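Local structure of extracellular ligand-binding receptor (Verminephrobacter eiseniae, 4M88) at residues P105-L110 / A123-E128; Q149-G154 / I205-F210; Q127-I132 / F228-V233; E131-A136 / E163-V168. The protein probably binds an amino acid outside the cell, as the solute-binding component of an ABC transporter of the leucine-binding protein family. All blocks are in the same frame, centred on the assembly; numbering follows the deposited sequence.

The chain first folds back at contact 1, where a short excursion through strand 118-119 brings loop 105-110 against the start of helix 125-138, joining the first lobe to the second. Contact 3 opens on the same helix, sharing Q127 and E128, and closes only at 228-233, the end of strand 227-229 and the turn after it, setting the helix on the second lobe's sheet. Contact 4 starts from 131-136 and closes at 163-168, pairing two helices. Contact 2 opens at 149-154, before contact 4 has closed, and ends at 205-210, so these two cross; its whole span lies within that of contact 3, and it joins the ends of neighbouring strands and the helix starts that follow.

Contact 1 of 4, residues P105-L110 / A123-E128; sequences PGAESL and AGDKQE
The carbonyl oxygen G106 O is gripped from two directions: D125 N donates to it at 2.8 Å with an N-H...O angle of 164°, and water 1 donates to it as well. The place is where the two lobes of a periplasmic binding protein meet, since loop 105-110 belongs to the first lobe and helix 125-138 opens the second. D125 N lies above the carbonyl plane of G106, 43° out of it. G106 suits the spot, because a CB would point at G124 and stand only 3.4 Å from its CA. The D125 carboxylate is held elsewhere: OD1 bonds Y232 OH, which also bonds G106 N, while OD2 bonds a glycerol and lies 3.6 Å from A107 N. An alanine in place of D125 would probably leave Y232 OH with G106 N but without its carboxylate partner. E108 CG is anti to the backbone N (chi1 -175°); the chain then bends, and OE2 bonds T112 OG1. The extended K126 passes obliquely beside this carboxylate, K126 CB 3.6 Å from E108 OE1. Water 1 completes the bridge, donating to E108 OE1 at 2.7 Å and accepting from K126 N.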
loop_
_atom_site.group_PDB
_atom_site.type_symbol
_atom_site.label_atom_id
_atom_site.label_comp_id
_atom_site.label_asym_id
_atom_site.label_seq_id
_atom_site.Cartn_x
_atom_site.Cartn_y
_atom_site.Cartn_z
ATOM N N PRO A 105 -3.326 -4.339 2.067
ATOM C CA PRO A 105 -2.974 -3.160 2.856
ATOM C C PRO A 105 -2.003 -3.489 3.971
ATOM O O PRO A 105 -1.823 -4.665 4.312
ATOM C CB PRO A 105 -4.315 -2.769 3.480
ATOM C CG PRO A 105 -4.992 -4.081 3.703
ATOM C CD PRO A 105 -4.604 -4.931 2.507
ATOM N N GLY A 106 -1.414 -2.446 4.552
ATOM C CA GLY A 106 -0.525 -2.593 5.688
ATOM C C GLY A 106 -1.260 -2.643 7.015
ATOM O O GLY A 106 -0.790 -2.086 8.011
ATOM N N ALA A 107 -2.405 -3.320 7.044
ATOM C CA ALA A 107 -3.208 -3.413 8.265
ATOM C C ALA A 107 -2.405 -4.023 9.407
ATOM O O ALA A 107 -1.593 -4.934 9.194
ATOM C CB ALA A 107 -4.476 -4.219 8.010
ATOM N N GLU A 108 -2.618 -3.519 10.618
ATOM C CA GLU A 108 -1.851 -4.004 11.759
ATOM C C GLU A 108 -2.131 -5.493 11.977
ATOM O O GLU A 108 -1.228 -6.249 12.342
ATOM C CB GLU A 108 -2.154 -3.177 13.021
ATOM C CG GLU A 108 -1.306 -3.524 14.252
ATOM C CD GLU A 108 0.199 -3.312 14.049
ATOM O OE1 GLU A 108 0.610 -2.656 13.065
ATOM O OE2 GLU A 108 0.983 -3.815 14.888
ATOM N N SER A 109 -3.366 -5.918 11.719
ATOM C CA SER A 109 -3.748 -7.315 11.946
ATOM C C SER A 109 -3.050 -8.294 10.994
ATOM O O SER A 109 -3.000 -9.498 11.268
ATOM C CB SER A 109 -5.265 -7.489 11.844
ATOM O OG SER A 109 -5.742 -7.072 10.575
ATOM N N LEU A 110 -2.531 -7.788 9.876
ATOM C CA LEU A 110 -1.838 -8.631 8.893
ATOM C C LEU A 110 -0.325 -8.617 9.124
ATOM O O LEU A 110 0.415 -9.464 8.622
ATOM C CB LEU A 110 -2.149 -8.145 7.476
ATOM C CG LEU A 110 -3.633 -8.044 7.117
ATOM C CD1 LEU A 110 -3.799 -7.490 5.709
ATOM C CD2 LEU A 110 -4.321 -9.401 7.266
ATOM N N ALA A 123 5.343 1.402 4.966
ATOM C CA ALA A 123 5.057 1.600 6.382
ATOM C C ALA A 123 3.667 1.046 6.682
ATOM O O ALA A 123 2.798 0.984 5.794
ATOM C CB ALA A 123 5.122 3.081 6.737
ATOM N N GLY A 124 3.442 0.636 7.924
ATOM C CA GLY A 124 2.154 0.068 8.278
ATOM C C GLY A 124 1.055 1.102 8.486
ATOM O O GLY A 124 1.340 2.279 8.725
ATOM N N ASP A 125 -0.196 0.651 8.379
ATOM C CA ASP A 125 -1.358 1.478 8.683
ATOM C C ASP A 125 -1.240 2.105 10.065
ATOM O O ASP A 125 -1.678 3.236 10.266
ATOM C CB ASP A 125 -2.653 0.653 8.602
ATOM C CG ASP A 125 -3.089 0.380 7.169
ATOM O OD1 ASP A 125 -2.343 0.754 6.238
ATOM O OD2 ASP A 125 -4.174 -0.226 6.986
ATOM N N LYS A 126 -0.633 1.393 11.016
ATOM C CA LYS A 126 -0.576 1.919 12.382
ATOM C C LYS A 126 0.241 3.206 12.451
ATOM O O LYS A 126 -0.176 4.207 13.052
ATOM C CB LYS A 126 -0.020 0.871 13.346
ATOM C CG LYS A 126 0.068 1.344 14.793
ATOM C CD LYS A 126 0.345 0.186 15.743
ATOM C CE LYS A 126 0.656 0.705 17.142
ATOM N NZ LYS A 126 0.581 -0.394 18.133
ATOM N N GLN A 127 1.405 3.189 11.817
ATOM C CA GLN A 127 2.246 4.374 11.818
ATOM C C GLN A 127 1.606 5.484 11.007
ATOM O O GLN A 127 1.690 6.654 11.382
ATOM C CB GLN A 127 3.624 4.067 11.269
ATOM C CG GLN A 127 4.612 5.169 11.602
ATOM C CD GLN A 127 5.892 5.044 10.817
ATOM O OE1 GLN A 127 6.170 4.005 10.218
ATOM N NE2 GLN A 127 6.682 6.107 10.814
ATOM N N GLU A 128 0.966 5.135 9.897
ATOM C CA GLU A 128 0.247 6.148 9.121
ATOM C C GLU A 128 -0.877 6.808 9.924
ATOM O O GLU A 128 -1.060 8.029 9.873
ATOM C CB GLU A 128 -0.306 5.553 7.824
ATOM C CG GLU A 128 0.802 5.094 6.884
ATOM C CD GLU A 128 0.327 4.896 5.454
ATOM O OE1 GLU A 128 -0.906 4.841 5.232
ATOM O OE2 GLU A 128 1.193 4.810 4.552
HETATM O O HOH W 1 0.184 -1.436 10.714
#

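Contact 2 of 4, residues Q149-G154 / I205-F210; sequences QDLPTG and IGPPPF
I205 begins the contact with its carbonyl oxygen, which takes the N-H of Q149: Q149 N lies 3.1 Å from I205 O, nearly along the C=O axis. This is ordinary pairing between parallel strands 143-149 and 201-205, neighbours in the second lobe's sheet, at the ends from which both strands lead into helices. Beside the bond, the I205 branch carbon CG2 comes 4.4 Å from G154 CA; glycine suits that helix position because a CB there would collide with Q149 O. G206 follows with backbone angles at which a side chain would be jammed against the preceding carbonyl; it would also run into F210 CD2. P207, the N-cap residue of helix 208-220, turns its ring toward the first segment: CD lies 3.2 Å from Q149 OE1, and CG lies 3.9 Å from L151 CD2. F210 closes the walk from the first turn of that helix. Its ring offers a face to Q149, whose CB sits over the centre, 3.5 Å from the ring centroid and 11° off the normal, a CH-pi contact. Q149 CG is anti to the backbone N (chi1 -174°) and the chain runs on extended, which carries the amide past the ring, its plane turned 42° from it, until OE1 is 3.3 Å from F210 CB. Apart from the one backbone bond, the contact rests on dispersion and weak CH interactions, Q149 serving with CB over the ring and OE1 against C-H groups of P207 and F210.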
loop_
_atom_site.group_PDB
_atom_site.type_symbol
_atom_site.label_atom_id
_atom_site.label_comp_id
_atom_site.label_asym_id
_atom_site.label_seq_id
_atom_site.Cartn_x
_atom_site.Cartn_y
_atom_site.Cartn_z
ATOM N N GLN A 149 -14.833 0.846 6.542
ATOM C CA GLN A 149 -15.643 -0.233 5.981
ATOM C C GLN A 149 -15.683 -1.395 6.960
ATOM O O GLN A 149 -14.682 -1.702 7.612
ATOM C CB GLN A 149 -15.115 -0.710 4.629
ATOM C CG GLN A 149 -16.043 -1.742 3.959
ATOM C CD GLN A 149 -15.528 -2.247 2.629
ATOM O OE1 GLN A 149 -14.861 -1.527 1.893
ATOM N NE2 GLN A 149 -15.838 -3.499 2.315
ATOM N N ASP A 150 -16.848 -2.036 7.039
ATOM C CA ASP A 150 -17.076 -3.179 7.915
ATOM C C ASP A 150 -16.390 -4.420 7.352
ATOM O O ASP A 150 -17.021 -5.276 6.721
ATOM C CB ASP A 150 -18.579 -3.410 8.088
ATOM C CG ASP A 150 -18.894 -4.471 9.120
ATOM O OD1 ASP A 150 -17.966 -4.908 9.835
ATOM O OD2 ASP A 150 -20.075 -4.857 9.222
ATOM N N LEU A 151 -15.088 -4.492 7.591
ATOM C CA LEU A 151 -14.221 -5.550 7.102
ATOM C C LEU A 151 -13.236 -5.763 8.245
ATOM O O LEU A 151 -12.997 -4.832 9.012
ATOM C CB LEU A 151 -13.465 -5.022 5.887
ATOM C CG LEU A 151 -12.976 -5.988 4.826
ATOM C CD1 LEU A 151 -14.172 -6.733 4.276
ATOM C CD2 LEU A 151 -12.249 -5.229 3.727
ATOM N N PRO A 152 -12.659 -6.973 8.376
ATOM C CA PRO A 152 -11.683 -7.177 9.458
ATOM C C PRO A 152 -10.535 -6.157 9.491
ATOM O O PRO A 152 -10.194 -5.687 10.580
ATOM C CB PRO A 152 -11.146 -8.580 9.178
ATOM C CG PRO A 152 -12.318 -9.292 8.565
ATOM C CD PRO A 152 -13.038 -8.245 7.730
ATOM N N THR A 153 -9.951 -5.825 8.339
ATOM C CA THR A 153 -8.865 -4.842 8.298
ATOM C C THR A 153 -9.343 -3.409 8.565
ATOM O O THR A 153 -8.559 -2.549 8.990
ATOM C CB THR A 153 -8.128 -4.872 6.959
ATOM O OG1 THR A 153 -9.074 -4.766 5.886
ATOM C CG2 THR A 153 -7.341 -6.166 6.828
ATOM N N GLY A 154 -10.621 -3.156 8.297
ATOM C CA GLY A 154 -11.228 -1.877 8.629
ATOM C C GLY A 154 -11.408 -1.753 10.127
ATOM O O GLY A 154 -11.105 -0.713 10.714
ATOM N N ILE A 205 -11.181 4.996 6.132
ATOM C CA ILE A 205 -10.359 3.781 6.186
ATOM C C ILE A 205 -11.040 2.630 5.469
ATOM O O ILE A 205 -12.179 2.291 5.780
ATOM C CB ILE A 205 -10.095 3.361 7.653
ATOM C CG1 ILE A 205 -9.239 4.419 8.358
ATOM C CG2 ILE A 205 -9.419 1.998 7.728
ATOM C CD1 ILE A 205 -8.804 4.030 9.776
ATOM N N GLY A 206 -10.353 2.024 4.508
ATOM C CA GLY A 206 -10.935 0.907 3.790
ATOM C C GLY A 206 -10.172 0.624 2.518
ATOM O O GLY A 206 -9.171 1.289 2.232
ATOM N N PRO A 207 -10.635 -0.372 1.747
ATOM C CA PRO A 207 -10.017 -0.678 0.456
ATOM C C PRO A 207 -10.184 0.516 -0.462
ATOM O O PRO A 207 -11.107 1.312 -0.259
ATOM C CB PRO A 207 -10.843 -1.860 -0.062
ATOM C CG PRO A 207 -11.469 -2.458 1.157
ATOM C CD PRO A 207 -11.722 -1.307 2.081
ATOM N N PRO A 208 -9.307 0.644 -1.466
ATOM C CA PRO A 208 -9.331 1.777 -2.391
ATOM C C PRO A 208 -10.704 2.215 -2.935
ATOM O O PRO A 208 -10.971 3.417 -2.904
ATOM C CB PRO A 208 -8.408 1.317 -3.519
ATOM C CG PRO A 208 -7.419 0.459 -2.837
ATOM C CD PRO A 208 -8.184 -0.266 -1.749
ATOM N N PRO A 209 -11.556 1.286 -3.424
ATOM C CA PRO A 209 -12.825 1.818 -3.949
ATOM C C PRO A 209 -13.724 2.406 -2.847
ATOM O O PRO A 209 -14.513 3.311 -3.126
ATOM C CB PRO A 209 -13.487 0.597 -4.599
ATOM C CG PRO A 209 -12.889 -0.590 -3.895
ATOM C CD PRO A 209 -11.480 -0.185 -3.529
ATOM N N PHE A 210 -13.592 1.900 -1.622
ATOM C CA PHE A 210 -14.340 2.432 -0.488
ATOM C C PHE A 210 -13.859 3.834 -0.126
ATOM O O PHE A 210 -14.647 4.687 0.262
ATOM C CB PHE A 210 -14.206 1.502 0.723
ATOM C CG PHE A 210 -14.955 1.978 1.939
ATOM C CD1 PHE A 210 -16.271 1.586 2.156
ATOM C CD2 PHE A 210 -14.334 2.796 2.882
ATOM C CE1 PHE A 210 -16.963 2.019 3.282
ATOM C CE2 PHE A 210 -15.022 3.240 4.011
ATOM C CZ PHE A 210 -16.336 2.849 4.215
#

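Contact 3 of 4, residues Q127-I132 / F228-V233; sequences QEIEEI and FVLSYV
The F228 ring is met obliquely by I132, whose CG2 lies 4.2 Å from F228 CG, while I132 CD1 rests against F228 CB; the two side chains slide past each other in opposite directions. The other flat group, the E128 carboxylate, faces the turn after the strand with both oxygens. S231 N donates to E128 OE1 at 3.2 Å, on the syn side and 16° out of the carboxylate plane. S231 OG lies 2.7 Å from E128 OE2 and is also bonded to V253 O. E128 CG stands anti to its own carbonyl carbon (chi1 -64°) and the chain extends, which suits glutamate to span the gap from helix to turn. An alanine here would probably leave S231 N without this acceptor and S231 OG without its carboxylate neighbour, though still near V253 O. Between these groups L230 fills the middle: its CB lies 3.3 Å from E128 OE1, its CD1 4.1 Å from I129 CG1, and its CD2 presses on I132 CD1 at a tight 3.4 Å. Helix 125-138 thus packs on strand 227-229 while spanning the strands beside it, I129 reaching I205 and I132 reaching L203 on one flank and V253 of strand 250-254 on the other.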
loop_
_atom_site.group_PDB
_atom_site.type_symbol
_atom_site.label_atom_id
_atom_site.label_comp_id
_atom_site.label_asym_id
_atom_site.label_seq_id
_atom_site.Cartn_x
_atom_site.Cartn_y
_atom_site.Cartn_z
ATOM N N GLN A 127 1.405 3.189 11.817
ATOM C CA GLN A 127 2.246 4.374 11.818
ATOM C C GLN A 127 1.606 5.484 11.007
ATOM O O GLN A 127 1.690 6.654 11.382
ATOM C CB GLN A 127 3.624 4.067 11.269
ATOM C CG GLN A 127 4.612 5.169 11.602
ATOM C CD GLN A 127 5.892 5.044 10.817
ATOM O OE1 GLN A 127 6.170 4.005 10.218
ATOM N NE2 GLN A 127 6.682 6.107 10.814
ATOM N N GLU A 128 0.966 5.135 9.897
ATOM C CA GLU A 128 0.247 6.148 9.121
ATOM C C GLU A 128 -0.877 6.808 9.924
ATOM O O GLU A 128 -1.060 8.029 9.873
ATOM C CB GLU A 128 -0.306 5.553 7.824
ATOM C CG GLU A 128 0.802 5.094 6.884
ATOM C CD GLU A 128 0.327 4.896 5.454
ATOM O OE1 GLU A 128 -0.906 4.841 5.232
ATOM O OE2 GLU A 128 1.193 4.810 4.552
ATOM N N ILE A 129 -1.641 5.997 10.646
ATOM C CA ILE A 129 -2.731 6.509 11.480
ATOM C C ILE A 129 -2.222 7.365 12.647
ATOM O O ILE A 129 -2.830 8.396 12.984
ATOM C CB ILE A 129 -3.610 5.348 11.987
ATOM C CG1 ILE A 129 -4.505 4.841 10.846
ATOM C CG2 ILE A 129 -4.474 5.783 13.156
ATOM C CD1 ILE A 129 -5.093 3.454 11.107
ATOM N N GLU A 130 -1.111 6.957 13.260
ATOM C CA GLU A 130 -0.519 7.765 14.327
ATOM C C GLU A 130 -0.100 9.129 13.787
ATOM O O GLU A 130 -0.313 10.158 14.434
ATOM C CB GLU A 130 0.657 7.042 14.983
ATOM C CG GLU A 130 0.220 5.875 15.883
ATOM C CD GLU A 130 1.373 4.966 16.303
ATOM O OE1 GLU A 130 2.447 5.000 15.657
ATOM O OE2 GLU A 130 1.195 4.210 17.284
ATOM N N GLU A 131 0.486 9.126 12.595
ATOM C CA GLU A 131 0.868 10.359 11.910
ATOM C C GLU A 131 -0.341 11.247 11.587
ATOM O O GLU A 131 -0.280 12.465 11.751
ATOM C CB GLU A 131 1.617 10.016 10.621
ATOM C CG GLU A 131 2.093 11.221 9.844
ATOM C CD GLU A 131 3.392 11.788 10.379
ATOM O OE1 GLU A 131 3.903 11.259 11.393
ATOM O OE2 GLU A 131 3.903 12.758 9.776
ATOM N N ILE A 132 -1.429 10.639 11.120
ATOM C CA ILE A 132 -2.651 11.399 10.820
ATOM C C ILE A 132 -3.184 12.062 12.078
ATOM O O ILE A 132 -3.566 13.239 12.062
ATOM C CB ILE A 132 -3.754 10.509 10.262
ATOM C CG1 ILE A 132 -3.527 10.255 8.792
ATOM C CG2 ILE A 132 -5.119 11.189 10.398
ATOM C CD1 ILE A 132 -4.547 9.330 8.200
ATOM N N PHE A 228 -8.955 12.769 5.596
ATOM C CA PHE A 228 -7.626 12.171 5.594
ATOM C C PHE A 228 -7.746 10.718 5.178
ATOM O O PHE A 228 -8.667 10.013 5.602
ATOM C CB PHE A 228 -6.982 12.238 6.979
ATOM C CG PHE A 228 -7.065 13.592 7.622
ATOM C CD1 PHE A 228 -6.274 14.633 7.172
ATOM C CD2 PHE A 228 -7.928 13.813 8.686
ATOM C CE1 PHE A 228 -6.351 15.888 7.771
ATOM C CE2 PHE A 228 -8.011 15.061 9.288
ATOM C CZ PHE A 228 -7.221 16.094 8.826
ATOM N N VAL A 229 -6.826 10.272 4.336
ATOM C CA VAL A 229 -6.850 8.891 3.883
ATOM C C VAL A 229 -5.451 8.319 3.935
ATOM O O VAL A 229 -4.470 9.064 3.933
ATOM C CB VAL A 229 -7.393 8.762 2.440
ATOM C CG1 VAL A 229 -8.785 9.354 2.337
ATOM C CG2 VAL A 229 -6.449 9.431 1.453
ATOM N N LEU A 230 -5.359 6.992 3.987
ATOM C CA LEU A 230 -4.069 6.319 4.028
ATOM C C LEU A 230 -3.561 6.050 2.615
ATOM O O LEU A 230 -4.181 6.476 1.636
ATOM C CB LEU A 230 -4.184 5.011 4.815
ATOM C CG LEU A 230 -4.759 5.148 6.225
ATOM C CD1 LEU A 230 -4.772 3.792 6.939
ATOM C CD2 LEU A 230 -3.959 6.154 7.019
ATOM N N SER A 231 -2.441 5.336 2.519
ATOM C CA SER A 231 -1.744 5.135 1.248
ATOM C C SER A 231 -2.453 4.196 0.271
ATOM O O SER A 231 -1.853 3.217 -0.175
ATOM C CB SER A 231 -0.344 4.582 1.509
ATOM O OG SER A 231 0.489 5.556 2.096
ATOM N N TYR A 232 -3.700 4.496 -0.092
ATOM C CA TYR A 232 -4.455 3.566 -0.954
ATOM C C TYR A 232 -5.178 4.167 -2.157
ATOM O O TYR A 232 -5.841 3.447 -2.911
ATOM C CB TYR A 232 -5.420 2.739 -0.105
ATOM C CG TYR A 232 -4.658 1.972 0.938
ATOM C CD1 TYR A 232 -3.769 0.978 0.563
ATOM C CD2 TYR A 232 -4.772 2.284 2.287
ATOM C CE1 TYR A 232 -3.031 0.287 1.502
ATOM C CE2 TYR A 232 -4.039 1.592 3.240
ATOM C CZ TYR A 232 -3.171 0.602 2.839
ATOM O OH TYR A 232 -2.440 -0.085 3.781
ATOM N N VAL A 233 -5.052 5.475 -2.337
ATOM C CA VAL A 233 -5.672 6.142 -3.479
ATOM C C VAL A 233 -4.708 7.176 -4.043
ATOM O O VAL A 233 -3.799 7.623 -3.336
ATOM C CB VAL A 233 -6.995 6.837 -3.088
ATOM C CG1 VAL A 233 -8.044 5.817 -2.722
ATOM C CG2 VAL A 233 -6.774 7.811 -1.947
#

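Contact 4 of 4, residues E131-A136 / E163-V168; sequences EIVSHA and EAVKTV
V133 carries nearly the whole contact: its CG1 meets V168 and V165, and its CG2 meets A164 and V165. The tight spot is at V133 CG1, which stands only 3.4 Å from V168 CG1, closer than carbon pairs usually come; V165 CG2 is 3.9 Å from the same V133 methyl. Both valines of the second segment cross V133 at about a right angle and touch it by their methyls. With V133 CG1 anti to the backbone N (chi1 -180°), CG2 is left anti to the carbonyl carbon, turned toward A164, whose CB is 4.1 Å away. Compact, branched or short side chains suit two helices that lie this near: V133 CA and V165 CA are 6.6 Å apart. The helices are 125-138, which leads into the sheet of the second lobe, and 152-166, the helix of the beta-alpha-beta crossover between strands 143-149 and 174-180. I173, just ahead of the latter strand, touches both V133 and V165. Toward solvent the fit slackens. There S134 offers merely its backbone N, 4.5 Å from V168 CG1, its side chain standing farther off. The exposed T167 spends its hydroxyl within its own segment, OG1 donating to E163 O at 3.0 Å.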
loop_
_atom_site.group_PDB
_atom_site.type_symbol
_atom_site.label_atom_id
_atom_site.label_comp_id
_atom_site.label_asym_id
_atom_site.label_seq_id
_atom_site.Cartn_x
_atom_site.Cartn_y
_atom_site.Cartn_z
ATOM N N GLU A 131 0.486 9.126 12.595
ATOM C CA GLU A 131 0.868 10.359 11.910
ATOM C C GLU A 131 -0.341 11.247 11.587
ATOM O O GLU A 131 -0.280 12.465 11.751
ATOM C CB GLU A 131 1.617 10.016 10.621
ATOM C CG GLU A 131 2.093 11.221 9.844
ATOM C CD GLU A 131 3.392 11.788 10.379
ATOM O OE1 GLU A 131 3.903 11.259 11.393
ATOM O OE2 GLU A 131 3.903 12.758 9.776
ATOM N N ILE A 132 -1.429 10.639 11.120
ATOM C CA ILE A 132 -2.651 11.399 10.820
ATOM C C ILE A 132 -3.184 12.062 12.078
ATOM O O ILE A 132 -3.566 13.239 12.062
ATOM C CB ILE A 132 -3.754 10.509 10.262
ATOM C CG1 ILE A 132 -3.527 10.255 8.792
ATOM C CG2 ILE A 132 -5.119 11.189 10.398
ATOM C CD1 ILE A 132 -4.547 9.330 8.200
ATOM N N VAL A 133 -3.200 11.320 13.181
ATOM C CA VAL A 133 -3.752 11.881 14.405
ATOM C C VAL A 133 -2.868 13.010 14.949
ATOM O O VAL A 133 -3.376 14.014 15.459
ATOM C CB VAL A 133 -4.045 10.794 15.460
ATOM C CG1 VAL A 133 -4.627 11.428 16.710
ATOM C CG2 VAL A 133 -5.038 9.799 14.886
ATOM N N SER A 134 -1.553 12.864 14.811
ATOM C CA SER A 134 -0.626 13.946 15.155
ATOM C C SER A 134 -0.888 15.189 14.289
ATOM O O SER A 134 -0.918 16.329 14.779
ATOM C CB SER A 134 0.815 13.470 14.959
ATOM O OG SER A 134 1.726 14.552 15.041
ATOM N N HIS A 135 -1.078 14.960 12.995
ATOM C CA HIS A 135 -1.305 16.039 12.040
ATOM C C HIS A 135 -2.607 16.757 12.371
ATOM O O HIS A 135 -2.672 17.987 12.348
ATOM C CB HIS A 135 -1.338 15.457 10.627
ATOM C CG HIS A 135 -1.661 16.450 9.552
ATOM N ND1 HIS A 135 -0.722 17.299 9.016
ATOM C CD2 HIS A 135 -2.819 16.696 8.893
ATOM C CE1 HIS A 135 -1.291 18.046 8.081
ATOM N NE2 HIS A 135 -2.559 17.699 7.987
ATOM N N ALA A 136 -3.646 15.990 12.693
ATOM C CA ALA A 136 -4.943 16.572 13.030
ATOM C C ALA A 136 -4.812 17.514 14.218
ATOM O O ALA A 136 -5.399 18.598 14.236
ATOM C CB ALA A 136 -5.972 15.475 13.315
ATOM N N GLU A 163 -6.703 3.716 19.695
ATOM C CA GLU A 163 -5.519 3.670 20.554
ATOM C C GLU A 163 -4.627 4.899 20.316
ATOM O O GLU A 163 -4.051 5.454 21.258
ATOM C CB GLU A 163 -4.726 2.386 20.311
ATOM C CG GLU A 163 -3.436 2.287 21.119
ATOM C CD GLU A 163 -3.669 2.074 22.614
ATOM O OE1 GLU A 163 -4.817 1.780 23.018
ATOM O OE2 GLU A 163 -2.692 2.201 23.386
ATOM N N ALA A 164 -4.536 5.327 19.059
ATOM C CA ALA A 164 -3.723 6.487 18.702
ATOM C C ALA A 164 -4.269 7.753 19.341
ATOM O O ALA A 164 -3.509 8.576 19.857
ATOM C CB ALA A 164 -3.646 6.648 17.186
ATOM N N VAL A 165 -5.587 7.911 19.300
ATOM C CA VAL A 165 -6.232 9.107 19.843
ATOM C C VAL A 165 -6.102 9.169 21.363
ATOM O O VAL A 165 -5.964 10.248 21.957
ATOM C CB VAL A 165 -7.725 9.190 19.408
ATOM C CG1 VAL A 165 -8.481 10.182 20.240
ATOM C CG2 VAL A 165 -7.833 9.550 17.931
ATOM N N LYS A 166 -6.118 8.017 22.013
ATOM C CA LYS A 166 -6.070 8.052 23.467
ATOM C C LYS A 166 -4.638 8.234 23.994
ATOM O O LYS A 166 -4.433 8.517 25.178
ATOM C CB LYS A 166 -6.841 6.873 24.092
ATOM C CG LYS A 166 -6.030 5.658 24.458
ATOM C CD LYS A 166 -6.892 4.630 25.198
ATOM C CE LYS A 166 -8.093 4.192 24.361
ATOM N NZ LYS A 166 -8.737 2.946 24.886
ATOM N N THR A 167 -3.656 8.126 23.096
ATOM C CA THR A 167 -2.260 8.368 23.446
ATOM C C THR A 167 -1.551 9.451 22.614
ATOM O O THR A 167 -0.330 9.416 22.498
ATOM C CB THR A 167 -1.403 7.084 23.327
ATOM O OG1 THR A 167 -1.356 6.662 21.959
ATOM C CG2 THR A 167 -1.966 5.967 24.184
ATOM N N VAL A 168 -2.272 10.402 22.022
ATOM C CA VAL A 168 -1.557 11.492 21.349
ATOM C C VAL A 168 -1.104 12.544 22.338
ATOM O O VAL A 168 -1.889 12.974 23.187
ATOM C CB VAL A 168 -2.329 12.148 20.191
ATOM C CG1 VAL A 168 -2.143 11.326 18.960
ATOM C CG2 VAL A 168 -3.799 12.341 20.532
#